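Local coordinates for putative dienelactone hydrolase (Klebsiella pneumoniae subsp. pneumoniae MGH 78578, PDB 3F67), which probably hydrolyses ester or lactone bonds, as an alpha/beta-hydrolase of the dienelactone hydrolase family whose own substrate is not established, at residues Val37-Phe42 with Pro65-Arg70; Lys90-Gln95 with Ser154-Lys159; Leu117-Phe122 with Pro137-Ala142. All coordinates share one frame; numbering follows the deposited sequence. Where two conformers were deposited one is given.

Contact 1 (Val37-Phe42 with Pro65-Arg70)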
ATOM      1  N   VAL A  37       5.330   2.336   0.393  1.00 13.92           N
ATOM      2  CA  VAL A  37       4.037   2.962   0.680  1.00 13.41           C
ATOM      3  C   VAL A  37       3.310   3.063  -0.664  1.00 14.74           C
ATOM      4  O   VAL A  37       3.818   3.724  -1.604  1.00 14.75           O
ATOM      5  CB  VAL A  37       4.232   4.378   1.252  1.00 14.91           C
ATOM      6  CG1 VAL A  37       2.858   5.051   1.444  1.00 13.30           C
ATOM      7  CG2 VAL A  37       4.946   4.297   2.638  1.00 13.01           C
ATOM      8  N   VAL A  38       2.141   2.420  -0.773  1.00 13.44           N
ATOM      9  CA  VAL A  38       1.436   2.419  -2.073  1.00 12.92           C
ATOM     10  C   VAL A  38       0.294   3.423  -2.079  1.00 14.13           C
ATOM     11  O   VAL A  38      -0.630   3.354  -1.243  1.00 13.26           O
ATOM     12  CB  VAL A  38       0.857   1.045  -2.450  1.00 12.60           C
ATOM     13  CG1 VAL A  38       0.428   1.022  -3.968  1.00 13.05           C
ATOM     14  CG2 VAL A  38       1.846  -0.084  -2.176  1.00 13.71           C
ATOM     15  N   GLN A  39       0.382   4.360  -3.033  1.00 13.38           N
ATOM     16  CA  GLN A  39      -0.586   5.461  -3.229  1.00 13.39           C
ATOM     17  C   GLN A  39      -2.054   5.022  -3.390  1.00 14.40           C
ATOM     18  O   GLN A  39      -2.339   3.847  -3.701  1.00 14.86           O
ATOM     19  CB  GLN A  39      -0.168   6.125  -4.551  1.00 13.62           C
ATOM     20  CG  GLN A  39      -0.201   5.114  -5.695  1.00 15.12           C
ATOM     21  CD  GLN A  39       0.051   5.784  -7.047  1.00 18.36           C
ATOM     22  OE1 GLN A  39       1.201   6.042  -7.394  1.00 17.79           O
ATOM     23  NE2 GLN A  39      -1.019   6.111  -7.774  1.00 17.83           N
ATOM     24  N   GLU A  40      -2.976   5.980  -3.180  1.00 14.22           N
ATOM     25  CA  GLU A  40      -4.341   5.878  -3.694  1.00 14.78           C
ATOM     26  C   GLU A  40      -4.311   6.223  -5.200  1.00 14.28           C
ATOM     27  O   GLU A  40      -3.212   6.319  -5.804  1.00 14.55           O
ATOM     28  CB  GLU A  40      -5.236   6.849  -2.936  1.00 14.97           C
ATOM     29  CG  GLU A  40      -5.083   6.724  -1.380  1.00 15.99           C
ATOM     30  CD  GLU A  40      -6.012   7.689  -0.634  1.00 20.93           C
ATOM     31  OE1 GLU A  40      -5.718   8.905  -0.588  1.00 21.62           O
ATOM     32  OE2 GLU A  40      -7.007   7.230  -0.024  1.00 23.39           O
ATOM     33  N   ILE A  41      -5.484   6.413  -5.819  1.00 13.73           N
ATOM     34  CA  ILE A  41      -5.510   6.771  -7.249  1.00 13.14           C
ATOM     35  C   ILE A  41      -4.961   8.191  -7.543  1.00 13.77           C
ATOM     36  O   ILE A  41      -4.812   8.575  -8.707  1.00 13.62           O
ATOM     37  CB  ILE A  41      -6.922   6.660  -7.840  1.00 14.61           C
ATOM     38  CG1 ILE A  41      -7.913   7.560  -7.102  1.00 14.59           C
ATOM     39  CG2 ILE A  41      -7.348   5.178  -7.794  1.00 14.15           C
ATOM     40  CD1 ILE A  41      -9.292   7.603  -7.714  1.00 16.49           C
ATOM     41  N   PHE A  42      -4.643   8.937  -6.489  1.00 13.12           N
ATOM     42  CA  PHE A  42      -4.222  10.323  -6.663  1.00 14.37           C
ATOM     43  C   PHE A  42      -2.736  10.488  -6.851  1.00 14.60           C
ATOM     44  O   PHE A  42      -2.241  11.622  -6.980  1.00 15.10           O
ATOM     45  CB  PHE A  42      -4.763  11.203  -5.510  1.00 14.10           C
ATOM     46  CG  PHE A  42      -6.230  10.984  -5.260  1.00 16.66           C
ATOM     47  CD1 PHE A  42      -7.165  11.246  -6.266  1.00 16.24           C
ATOM     48  CD2 PHE A  42      -6.672  10.449  -4.042  1.00 18.99           C
ATOM     49  CE1 PHE A  42      -8.569  11.002  -6.074  1.00 17.41           C
ATOM     50  CE2 PHE A  42      -8.062  10.211  -3.832  1.00 19.80           C
ATOM     51  CZ  PHE A  42      -9.003  10.487  -4.876  1.00 17.59           C
ATOM     52  N   PRO A  65       6.569   5.118  -4.515  1.00 14.26           N
ATOM     53  CA  PRO A  65       6.795   5.267  -5.975  1.00 13.44           C
ATOM     54  C   PRO A  65       5.574   5.853  -6.715  1.00 13.77           C
ATOM     55  O   PRO A  65       4.419   5.584  -6.351  1.00 14.41           O
ATOM     56  CB  PRO A  65       7.038   3.816  -6.429  1.00 13.85           C
ATOM     57  CG  PRO A  65       6.186   2.980  -5.480  1.00 13.17           C
ATOM     58  CD  PRO A  65       6.343   3.703  -4.121  1.00 14.35           C
ATOM     59  N   GLU A  66       5.875   6.607  -7.762  0.50 14.23           N
ATOM     60  CA  GLU A  66       4.897   7.171  -8.662  0.50 14.90           C
ATOM     61  C   GLU A  66       4.501   6.071  -9.652  0.50 14.64           C
ATOM     62  O   GLU A  66       4.986   6.046 -10.801  0.50 14.94           O
ATOM     63  CB  GLU A  66       5.549   8.338  -9.403  0.50 14.40           C
ATOM     64  CG  GLU A  66       4.542   9.354  -9.943  0.50 19.33           C
ATOM     65  CD  GLU A  66       3.752  10.019  -8.834  0.50 25.53           C
ATOM     66  OE1 GLU A  66       2.753   9.415  -8.383  0.50 25.67           O
ATOM     67  OE2 GLU A  66       4.125  11.150  -8.425  0.50 29.04           O
ATOM     68  N   LEU A  67       3.613   5.169  -9.223  1.00 14.05           N
ATOM     69  CA  LEU A  67       3.354   3.940 -10.027  1.00 14.44           C
ATOM     70  C   LEU A  67       2.689   4.187 -11.384  1.00 14.02           C
ATOM     71  O   LEU A  67       2.800   3.345 -12.291  1.00 15.00           O
ATOM     72  CB  LEU A  67       2.537   2.930  -9.200  1.00 13.25           C
ATOM     73  CG  LEU A  67       3.367   2.417  -8.013  1.00 13.10           C
ATOM     74  CD1 LEU A  67       2.496   1.782  -6.929  1.00 16.19           C
ATOM     75  CD2 LEU A  67       4.329   1.352  -8.522  1.00 12.25           C
ATOM     76  N   TYR A  68       2.009   5.329 -11.542  1.00 14.56           N
ATOM     77  CA  TYR A  68       1.267   5.565 -12.799  1.00 13.65           C
ATOM     78  C   TYR A  68       2.131   6.239 -13.873  1.00 15.13           C
ATOM     79  O   TYR A  68       1.616   6.538 -14.949  1.00 15.16           O
ATOM     80  CB  TYR A  68       0.018   6.445 -12.553  1.00 15.03           C
ATOM     81  CG  TYR A  68      -1.059   5.845 -11.629  1.00 15.06           C
ATOM     82  CD1 TYR A  68      -1.001   4.500 -11.213  1.00 15.84           C
ATOM     83  CD2 TYR A  68      -2.138   6.636 -11.217  1.00 16.82           C
ATOM     84  CE1 TYR A  68      -2.025   3.952 -10.373  1.00 16.24           C
ATOM     85  CE2 TYR A  68      -3.158   6.124 -10.385  1.00 15.56           C
ATOM     86  CZ  TYR A  68      -3.094   4.792  -9.978  1.00 18.10           C
ATOM     87  OH  TYR A  68      -4.076   4.308  -9.152  1.00 15.70           O
ATOM     88  N   PHE A  69       3.429   6.464 -13.603  1.00 13.59           N
ATOM     89  CA  PHE A  69       4.228   7.431 -14.423  1.00 15.53           C
ATOM     90  C   PHE A  69       4.242   7.176 -15.939  1.00 15.39           C
ATOM     91  O   PHE A  69       4.311   8.122 -16.733  1.00 15.60           O
ATOM     92  CB  PHE A  69       5.671   7.619 -13.864  1.00 15.71           C
ATOM     93  CG  PHE A  69       6.616   6.486 -14.201  1.00 17.27           C
ATOM     94  CD1 PHE A  69       7.619   6.663 -15.156  1.00 17.72           C
ATOM     95  CD2 PHE A  69       6.488   5.235 -13.590  1.00 16.22           C
ATOM     96  CE1 PHE A  69       8.503   5.585 -15.481  1.00 17.41           C
ATOM     97  CE2 PHE A  69       7.338   4.181 -13.891  1.00 17.59           C
ATOM     98  CZ  PHE A  69       8.353   4.347 -14.844  1.00 18.19           C
ATOM     99  N   ARG A  70       4.152   5.915 -16.342  1.00 15.60           N
ATOM    100  CA  ARG A  70       4.218   5.569 -17.772  1.00 15.38           C
ATOM    101  C   ARG A  70       2.903   5.862 -18.468  1.00 15.96           C
ATOM    102  O   ARG A  70       2.888   6.109 -19.675  1.00 16.72           O
ATOM    103  CB  ARG A  70       4.483   4.081 -17.963  1.00 15.75           C
ATOM    104  CG  ARG A  70       5.843   3.611 -17.408  1.00 15.59           C
ATOM    105  CD  ARG A  70       6.025   2.127 -17.716  1.00 15.23           C
ATOM    106  NE  ARG A  70       7.192   1.560 -17.006  1.00 17.44           N
ATOM    107  CZ  ARG A  70       7.112   1.139 -15.735  1.00 18.46           C
ATOM    108  NH1 ARG A  70       5.979   1.289 -15.070  1.00 15.87           N
ATOM    109  NH2 ARG A  70       8.147   0.603 -15.122  1.00 18.82           N
TER
HETATM  110  O   HOH W   1       2.997   4.789  -4.142  1.00 18.50           O
HETATM  111  O   HOH W   2       1.296   7.461  -9.749  1.00 18.93           O

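Contact 2 (Lys90-Gln95 with Ser154-Lys159)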
ATOM      1  N   LYS A  90      -5.883   1.655 -16.871  1.00 15.81           N
ATOM      2  CA  LYS A  90      -4.892   1.365 -17.888  1.00 15.81           C
ATOM      3  C   LYS A  90      -3.532   0.971 -17.314  1.00 15.18           C
ATOM      4  O   LYS A  90      -2.589   0.703 -18.074  1.00 16.16           O
ATOM      5  CB  LYS A  90      -4.781   2.569 -18.871  1.00 17.10           C
ATOM      6  CG  LYS A  90      -6.129   2.878 -19.544  1.00 21.03           C
ATOM      7  CD  LYS A  90      -5.967   3.647 -20.826  1.00 25.75           C
ATOM      8  CE  LYS A  90      -7.324   4.029 -21.428  1.00 30.23           C
ATOM      9  NZ  LYS A  90      -8.171   2.830 -21.756  1.00 34.46           N
ATOM     10  N   VAL A  91      -3.436   0.892 -15.987  1.00 14.72           N
ATOM     11  CA  VAL A  91      -2.191   0.557 -15.303  1.00 15.89           C
ATOM     12  C   VAL A  91      -2.287  -0.951 -14.939  1.00 16.64           C
ATOM     13  O   VAL A  91      -3.146  -1.319 -14.121  1.00 19.46           O
ATOM     14  CB  VAL A  91      -2.042   1.379 -13.996  1.00 15.69           C
ATOM     15  CG1 VAL A  91      -0.781   0.963 -13.227  1.00 16.18           C
ATOM     16  CG2 VAL A  91      -1.981   2.896 -14.319  1.00 16.28           C
ATOM     17  N   PRO A  92      -1.491  -1.816 -15.595  1.00 16.27           N
ATOM     18  CA  PRO A  92      -1.694  -3.261 -15.378  1.00 16.23           C
ATOM     19  C   PRO A  92      -1.150  -3.690 -14.013  1.00 15.82           C
ATOM     20  O   PRO A  92      -0.053  -3.243 -13.624  1.00 15.94           O
ATOM     21  CB  PRO A  92      -0.864  -3.937 -16.488  1.00 16.14           C
ATOM     22  CG  PRO A  92      -0.626  -2.841 -17.513  1.00 16.69           C
ATOM     23  CD  PRO A  92      -0.516  -1.562 -16.668  1.00 16.68           C
ATOM     24  N   ASP A  93      -1.880  -4.581 -13.326  1.00 15.00           N
ATOM     25  CA  ASP A  93      -1.377  -5.081 -12.033  1.00 15.00           C
ATOM     26  C   ASP A  93       0.048  -5.663 -12.148  1.00 15.71           C
ATOM     27  O   ASP A  93       0.904  -5.444 -11.260  1.00 14.23           O
ATOM     28  CB  ASP A  93      -2.270  -6.219 -11.515  1.00 15.86           C
ATOM     29  CG  ASP A  93      -3.676  -5.765 -11.116  1.00 16.86           C
ATOM     30  OD1 ASP A  93      -3.963  -4.545 -10.881  1.00 17.87           O
ATOM     31  OD2 ASP A  93      -4.486  -6.697 -10.970  1.00 19.06           O
ATOM     32  N   ALA A  94       0.301  -6.417 -13.231  1.00 15.61           N
ATOM     33  CA  ALA A  94       1.614  -7.101 -13.396  1.00 15.38           C
ATOM     34  C   ALA A  94       2.759  -6.082 -13.401  1.00 15.49           C
ATOM     35  O   ALA A  94       3.819  -6.323 -12.807  1.00 15.75           O
ATOM     36  CB  ALA A  94       1.646  -7.913 -14.660  1.00 17.46           C
ATOM     37  N   GLN A  95       2.524  -4.960 -14.077  1.00 15.34           N
ATOM     38  CA  GLN A  95       3.466  -3.855 -14.120  1.00 14.73           C
ATOM     39  C   GLN A  95       3.716  -3.295 -12.733  1.00 14.29           C
ATOM     40  O   GLN A  95       4.878  -3.011 -12.364  1.00 13.92           O
ATOM     41  CB  GLN A  95       2.929  -2.742 -15.054  1.00 15.17           C
ATOM     42  CG  GLN A  95       3.839  -1.535 -15.152  1.00 14.71           C
ATOM     43  CD  GLN A  95       3.135  -0.367 -15.819  1.00 15.63           C
ATOM     44  OE1 GLN A  95       3.171  -0.241 -17.033  1.00 16.73           O
ATOM     45  NE2 GLN A  95       2.443   0.448 -15.038  1.00 14.83           N
ATOM     46  N   SER A 154     -10.547  -7.979 -15.291  1.00 23.06           N
ATOM     47  CA  SER A 154     -10.228  -7.391 -16.583  1.00 19.25           C
ATOM     48  C   SER A 154      -8.839  -7.911 -16.950  1.00 17.65           C
ATOM     49  O   SER A 154      -8.143  -8.484 -16.100  1.00 17.38           O
ATOM     50  CB  SER A 154     -10.205  -5.863 -16.493  1.00 19.56           C
ATOM     51  OG  SER A 154      -9.064  -5.409 -15.725  1.00 18.55           O
ATOM     52  N   LEU A 155      -8.404  -7.652 -18.178  0.50 16.12           N
ATOM     53  CA  LEU A 155      -7.045  -8.017 -18.574  0.50 14.66           C
ATOM     54  C   LEU A 155      -5.992  -7.197 -17.810  0.50 14.25           C
ATOM     55  O   LEU A 155      -4.914  -7.708 -17.479  0.50 12.93           O
ATOM     56  CB  LEU A 155      -6.857  -7.863 -20.078  0.50 15.04           C
ATOM     57  CG  LEU A 155      -7.623  -8.836 -20.995  0.50 14.08           C
ATOM     58  CD1 LEU A 155      -7.185  -8.584 -22.424  0.50 16.48           C
ATOM     59  CD2 LEU A 155      -7.375 -10.298 -20.593  0.50 14.33           C
ATOM     60  N   ASN A 156      -6.279  -5.932 -17.513  0.60 14.14           N
ATOM     61  CA  ASN A 156      -5.311  -5.213 -16.692  0.60 14.88           C
ATOM     62  C   ASN A 156      -5.215  -5.708 -15.252  0.60 16.14           C
ATOM     63  O   ASN A 156      -4.124  -5.779 -14.655  0.60 16.30           O
ATOM     64  CB  ASN A 156      -5.488  -3.733 -16.863  0.60 15.83           C
ATOM     65  CG  ASN A 156      -4.851  -3.248 -18.152  0.60 14.65           C
ATOM     66  OD1 ASN A 156      -4.022  -3.953 -18.751  0.60 16.04           O
ATOM     67  ND2 ASN A 156      -5.214  -2.056 -18.581  0.60 14.86           N
ATOM     68  N   SER A 157      -6.364  -6.138 -14.744  1.00 17.50           N
ATOM     69  CA  SER A 157      -6.537  -6.525 -13.340  1.00 18.21           C
ATOM     70  C   SER A 157      -7.242  -7.899 -13.307  1.00 18.24           C
ATOM     71  O   SER A 157      -8.450  -7.988 -13.054  1.00 20.01           O
ATOM     72  CB  SER A 157      -7.288  -5.455 -12.533  1.00 18.55           C
ATOM     73  OG  SER A 157      -6.515  -4.281 -12.429  1.00 20.74           O
ATOM     74  N   PRO A 158      -6.501  -8.964 -13.608  1.00 18.90           N
ATOM     75  CA  PRO A 158      -7.178 -10.281 -13.721  1.00 19.64           C
ATOM     76  C   PRO A 158      -7.423 -11.047 -12.406  1.00 20.57           C
ATOM     77  O   PRO A 158      -8.151 -12.069 -12.451  1.00 21.10           O
ATOM     78  CB  PRO A 158      -6.204 -11.090 -14.566  1.00 19.89           C
ATOM     79  CG  PRO A 158      -4.881 -10.563 -14.159  1.00 20.36           C
ATOM     80  CD  PRO A 158      -5.085  -9.054 -14.005  1.00 18.19           C
ATOM     81  N   LYS A 159      -6.779 -10.652 -11.299  1.00 19.78           N
ATOM     82  CA  LYS A 159      -6.988 -11.339 -10.000  1.00 19.46           C
ATOM     83  C   LYS A 159      -7.254 -10.321  -8.942  1.00 18.42           C
ATOM     84  O   LYS A 159      -6.675  -9.239  -8.988  1.00 18.94           O
ATOM     85  CB  LYS A 159      -5.788 -12.180  -9.576  1.00 20.63           C
ATOM     86  CG  LYS A 159      -5.334 -13.105 -10.708  1.00 23.91           C
ATOM     87  CD  LYS A 159      -5.122 -14.492 -10.246  1.00 29.43           C
ATOM     88  CE  LYS A 159      -4.372 -15.272 -11.330  1.00 34.87           C
ATOM     89  NZ  LYS A 159      -3.257 -16.052 -10.704  1.00 37.78           N
TER
HETATM   90  O   HOH W   3      -6.036  -2.039 -14.391  1.00 39.74           O
HETATM   91  O   HOH W   4      -4.104  -9.233 -10.658  1.00 22.64           O
HETATM   92  O   HOH W   5      -1.829  -7.374 -14.999  1.00 16.29           O

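Contact 3 (Leu117-Phe122 with Pro137-Ala142)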
ATOM      1  N   LEU A 117      11.782  -6.252   4.559  1.00 14.22           N
ATOM      2  CA  LEU A 117      10.872  -5.570   3.627  1.00 13.57           C
ATOM      3  C   LEU A 117       9.435  -5.649   4.079  1.00 13.65           C
ATOM      4  O   LEU A 117       8.911  -6.736   4.339  1.00 14.44           O
ATOM      5  CB  LEU A 117      10.966  -6.204   2.225  1.00 13.30           C
ATOM      6  CG  LEU A 117      10.224  -5.497   1.076  1.00 14.33           C
ATOM      7  CD1 LEU A 117      10.801  -4.103   0.709  1.00 15.80           C
ATOM      8  CD2 LEU A 117      10.190  -6.453  -0.184  1.00 13.90           C
ATOM      9  N   LEU A 118       8.794  -4.484   4.085  1.00 12.95           N
ATOM     10  CA  LEU A 118       7.390  -4.333   4.574  1.00 12.78           C
ATOM     11  C   LEU A 118       6.630  -3.496   3.544  1.00 13.70           C
ATOM     12  O   LEU A 118       7.248  -2.760   2.748  1.00 14.52           O
ATOM     13  CB  LEU A 118       7.401  -3.608   5.914  1.00 12.06           C
ATOM     14  CG  LEU A 118       8.232  -4.255   7.016  1.00 13.99           C
ATOM     15  CD1 LEU A 118       8.441  -3.266   8.157  1.00 14.58           C
ATOM     16  CD2 LEU A 118       7.576  -5.551   7.501  1.00 14.56           C
ATOM     17  N   ILE A 119       5.290  -3.547   3.555  1.00 13.78           N
ATOM     18  CA  ILE A 119       4.549  -2.697   2.640  1.00 13.13           C
ATOM     19  C   ILE A 119       3.226  -2.284   3.281  1.00 13.76           C
ATOM     20  O   ILE A 119       2.604  -3.064   4.024  1.00 13.06           O
ATOM     21  CB  ILE A 119       4.303  -3.430   1.297  1.00 14.09           C
ATOM     22  CG1 ILE A 119       3.642  -2.519   0.273  1.00 14.30           C
ATOM     23  CG2 ILE A 119       3.515  -4.763   1.504  1.00 13.98           C
ATOM     24  CD1 ILE A 119       3.634  -3.184  -1.194  1.00 15.17           C
ATOM     25  N   THR A 120       2.805  -1.061   3.004  1.00 13.87           N
ATOM     26  CA  THR A 120       1.454  -0.635   3.375  1.00 14.02           C
ATOM     27  C   THR A 120       0.868   0.172   2.217  1.00 14.30           C
ATOM     28  O   THR A 120       1.603   0.812   1.450  1.00 16.27           O
ATOM     29  CB  THR A 120       1.460   0.168   4.704  1.00 15.01           C
ATOM     30  OG1 THR A 120       0.112   0.294   5.181  1.00 13.63           O
ATOM     31  CG2 THR A 120       2.109   1.582   4.554  1.00 15.66           C
ATOM     32  N   GLY A 121      -0.442   0.157   2.093  1.00 14.48           N
ATOM     33  CA  GLY A 121      -1.037   0.866   0.947  1.00 14.45           C
ATOM     34  C   GLY A 121      -2.483   1.194   1.232  1.00 14.76           C
ATOM     35  O   GLY A 121      -3.110   0.550   2.069  1.00 14.26           O
ATOM     36  N   PHE A 122      -3.009   2.197   0.516  1.00 14.38           N
ATOM     37  CA  PHE A 122      -4.310   2.782   0.858  1.00 13.81           C
ATOM     38  C   PHE A 122      -5.208   2.775  -0.357  1.00 14.96           C
ATOM     39  O   PHE A 122      -4.778   3.175  -1.421  1.00 16.47           O
ATOM     40  CB  PHE A 122      -4.110   4.249   1.330  1.00 14.22           C
ATOM     41  CG  PHE A 122      -3.193   4.341   2.511  1.00 15.24           C
ATOM     42  CD1 PHE A 122      -3.713   4.327   3.804  1.00 15.43           C
ATOM     43  CD2 PHE A 122      -1.803   4.376   2.306  1.00 17.13           C
ATOM     44  CE1 PHE A 122      -2.817   4.358   4.949  1.00 16.20           C
ATOM     45  CE2 PHE A 122      -0.920   4.362   3.402  1.00 16.68           C
ATOM     46  CZ  PHE A 122      -1.433   4.362   4.711  1.00 14.22           C
ATOM     47  N   PRO A 137       8.076 -13.386  -2.344  1.00 17.93           N
ATOM     48  CA  PRO A 137       8.237 -14.310  -1.208  1.00 19.12           C
ATOM     49  C   PRO A 137       9.146 -13.749  -0.090  1.00 18.87           C
ATOM     50  O   PRO A 137       9.140 -14.286   1.025  1.00 18.75           O
ATOM     51  CB  PRO A 137       8.881 -15.553  -1.838  1.00 18.71           C
ATOM     52  CG  PRO A 137       9.495 -15.105  -3.059  1.00 21.16           C
ATOM     53  CD  PRO A 137       8.734 -13.888  -3.561  1.00 19.17           C
ATOM     54  N   GLN A 138       9.912 -12.707  -0.419  0.50 18.01           N
ATOM     55  CA  GLN A 138      10.849 -12.054   0.515  0.50 18.29           C
ATOM     56  C   GLN A 138      10.095 -11.109   1.464  0.50 16.91           C
ATOM     57  O   GLN A 138      10.610 -10.758   2.517  0.50 15.55           O
ATOM     58  CB  GLN A 138      11.940 -11.245  -0.233  0.50 18.83           C
ATOM     59  CG  GLN A 138      13.188 -11.995  -0.819  0.50 22.90           C
ATOM     60  CD  GLN A 138      14.225 -11.042  -1.500  0.50 25.87           C
ATOM     61  OE1 GLN A 138      15.030 -10.375  -0.834  0.50 25.83           O
ATOM     62  NE2 GLN A 138      14.207 -10.997  -2.828  0.50 27.42           N
ATOM     63  N   LEU A 139       8.874 -10.708   1.100  1.00 15.76           N
ATOM     64  CA  LEU A 139       8.131  -9.706   1.888  1.00 15.70           C
ATOM     65  C   LEU A 139       7.901 -10.241   3.312  1.00 15.34           C
ATOM     66  O   LEU A 139       7.531 -11.396   3.478  1.00 15.24           O
ATOM     67  CB  LEU A 139       6.804  -9.379   1.193  1.00 16.24           C
ATOM     68  CG  LEU A 139       5.974  -8.319   1.956  1.00 13.72           C
ATOM     69  CD1 LEU A 139       6.578  -6.923   1.791  1.00 15.00           C
ATOM     70  CD2 LEU A 139       4.519  -8.403   1.372  1.00 15.97           C
ATOM     71  N   LYS A 140       8.130  -9.423   4.344  1.00 14.31           N
ATOM     72  CA  LYS A 140       7.964  -9.898   5.721  1.00 13.51           C
ATOM     73  C   LYS A 140       6.571  -9.661   6.291  1.00 14.13           C
ATOM     74  O   LYS A 140       6.094 -10.475   7.086  1.00 13.71           O
ATOM     75  CB  LYS A 140       8.983  -9.218   6.644  1.00 14.34           C
ATOM     76  CG  LYS A 140      10.431  -9.650   6.306  1.00 14.07           C
ATOM     77  CD  LYS A 140      10.595 -11.164   6.561  1.00 16.79           C
ATOM     78  CE  LYS A 140      12.061 -11.584   6.492  1.00 18.75           C
ATOM     79  NZ  LYS A 140      12.551 -11.575   5.089  1.00 18.87           N
ATOM     80  N   ALA A 141       5.931  -8.560   5.906  1.00 13.82           N
ATOM     81  CA  ALA A 141       4.574  -8.296   6.381  1.00 14.02           C
ATOM     82  C   ALA A 141       3.939  -7.181   5.582  1.00 14.06           C
ATOM     83  O   ALA A 141       4.648  -6.423   4.870  1.00 14.24           O
ATOM     84  CB  ALA A 141       4.598  -7.918   7.889  1.00 13.96           C
ATOM     85  N   ALA A 142       2.602  -7.095   5.683  1.00 13.77           N
ATOM     86  CA  ALA A 142       1.852  -6.128   4.854  1.00 13.52           C
ATOM     87  C   ALA A 142       0.653  -5.619   5.643  1.00 13.69           C
ATOM     88  O   ALA A 142       0.056  -6.358   6.435  1.00 13.85           O
ATOM     89  CB  ALA A 142       1.340  -6.788   3.538  1.00 12.99           C
TER
HETATM   90  O   HOH W   6      12.604  -8.996   3.503  1.00 14.95           O

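Contact 1 (Val37-Phe42 with Pro65-Arg70)
Two loops at the ends of neighbouring parallel strands, 32-38 and 61-65, meet beside the putative catalytic site of an alpha/beta-hydrolase, and Q39 spans the gap between them. Its CG sits in the crowded position between backbone N and carbonyl carbon (chi1 59°), from which the extended chain carries the amide to the type I beta turn E66-F69. Q39 OE1 accepts L67 N at 3.2 Å; the donor lies above the carbonyl plane, and the N-H...O angle of 146° shows a bent bond. A water bonded to Y68 N and to E66 OE1, which also accepts from V44 N, donates to Q39 OE1 at 2.8 Å, so two donors grip this oxygen. Q39 NE2 donates to E40 O at 3.0 Å and rests 3.2 Å above the centre of the Y68 ring, with amide and ring planes 54° apart. The bonds at both ends fix the amide's rotation. At the edge of that ring lies I41 O, 3.4 Å from Y68 CE2, while I41 CG2 approaches the buried phenol oxygen. Nearer the strands, a second water links V37 O, Q39 N and P65 O, and V38 CG1 lies 3.7 Å from L67 CD1, the side chains crossing at about a right angle. E40 turns away, touches C123 and salt-bridges R219. Such loops at C-terminal ends of parallel strands, near a probable nucleophile elbow, are characteristic of the alpha/beta-hydrolase fold.

Contact 2 (Lys90-Gln95 with Ser154-Lys159)
D93 opens helix 93-108, after P92 at the N-cap position, and joins this helix start to the loop that follows strand 141-145 in the alpha/beta-hydrolase fold. Its CB points toward the loop and lies 3.7 Å from N156 O. CG stands anti to the carbonyl carbon (chi1 -68°), which turns the carboxylate over S157. OD1 receives the hydroxyl proton of S157 OG at 3.0 Å, and OG comes from above the carboxylate plane, 49° out of it. The other oxygen, OD2, passes close to S157 CA and takes a 2.6 Å bond from a water that also donates to K159 O. OD2 is also salt-bridged to R127 of helix 124-133; together with the helix start, this probably favours the charged form of D93. The backbone at the same residue adds a nearly straight link: D93 N donates to N156 O with an N-H...O angle of 165°. A water bridges A94 N to that carbonyl, so two adjacent N-H groups tie the helix start to the loop. The P92 ring and N156 side chain run alongside each other in the same direction, with P92 CG 3.8 Å from N156 OD1, while N156 ND2 bonds to S89 O. Within the loop, S154 OG accepts S157 N at 3.0 Å in an ST motif, and another water donates to both S157 OG and V91 O.

Contact 3 (Leu117-Phe122 with Pro137-Ala142)
Backbone bonds define the first class of contact between 117-122 and 137-142, where strand 116-122 receives its parallel neighbour 141-145. K140 N donates to L117 O at 2.8 Å, nearly straight (165°) and almost along the C=O axis. Two residues on, I119 N donates to A141 O at 3.2 Å, in the carbonyl plane but more bent (143°). The parallel bridge I119-A142 brings the two CA atoms within 4.9 Å and is supplemented by a CA-H...O contact from A142 to I119 O. A141 N, by contrast, is buried without a partner in the model.

Apolar contacts fall on both faces of the sheet. On the face of I119 and A142, I119 CG2 meets A142 CB at 3.6 Å. L139, with CG anti to its backbone N (chi1 -179°), brings CD1 to 3.5 Å from L117 O and against I119 CG2, and its side chain crosses those of L117 and I119 at about right angles. Helix 124-133 covers this side through T129, Y132 and A133. On the opposite face, L118 CD2 reaches A141 CB at 3.8 Å, and F238 of helix 224-238 touches both residues.

Water makes the third class: one molecule accepts from L117 N and K140 NZ and donates to Q138 O, at 2.8 Å. Strand, helix and parallel strand here form a right-handed beta-alpha-beta crossover, the unit that carries the probable nucleophile elbow in alpha/beta-hydrolases.

How the contacts relate
Contacts 1 and 3, centres about 16 Å apart, share the central sheet, where probable backbone bonds from V38 N to T120 O and from F122 N to V38 O join neighbouring strands 32-38 and 116-122. Contact 2, nearer the surface, has its centre about 14 Å from that of contact 1; the two touch where Y68 packs on V91. Contacts 2 and 3 have centres about 20 Å and nearest atoms about 11 Å apart, yet both pack on helix 124-133. Along the chain contact 1 closes first, and contact 3 is nested inside the loop closed by contact 2. Contacts 1 and 3 flank the probable nucleophile elbow, through E40 on C123 and through G121, while contact 2 ties a helix start to a loop.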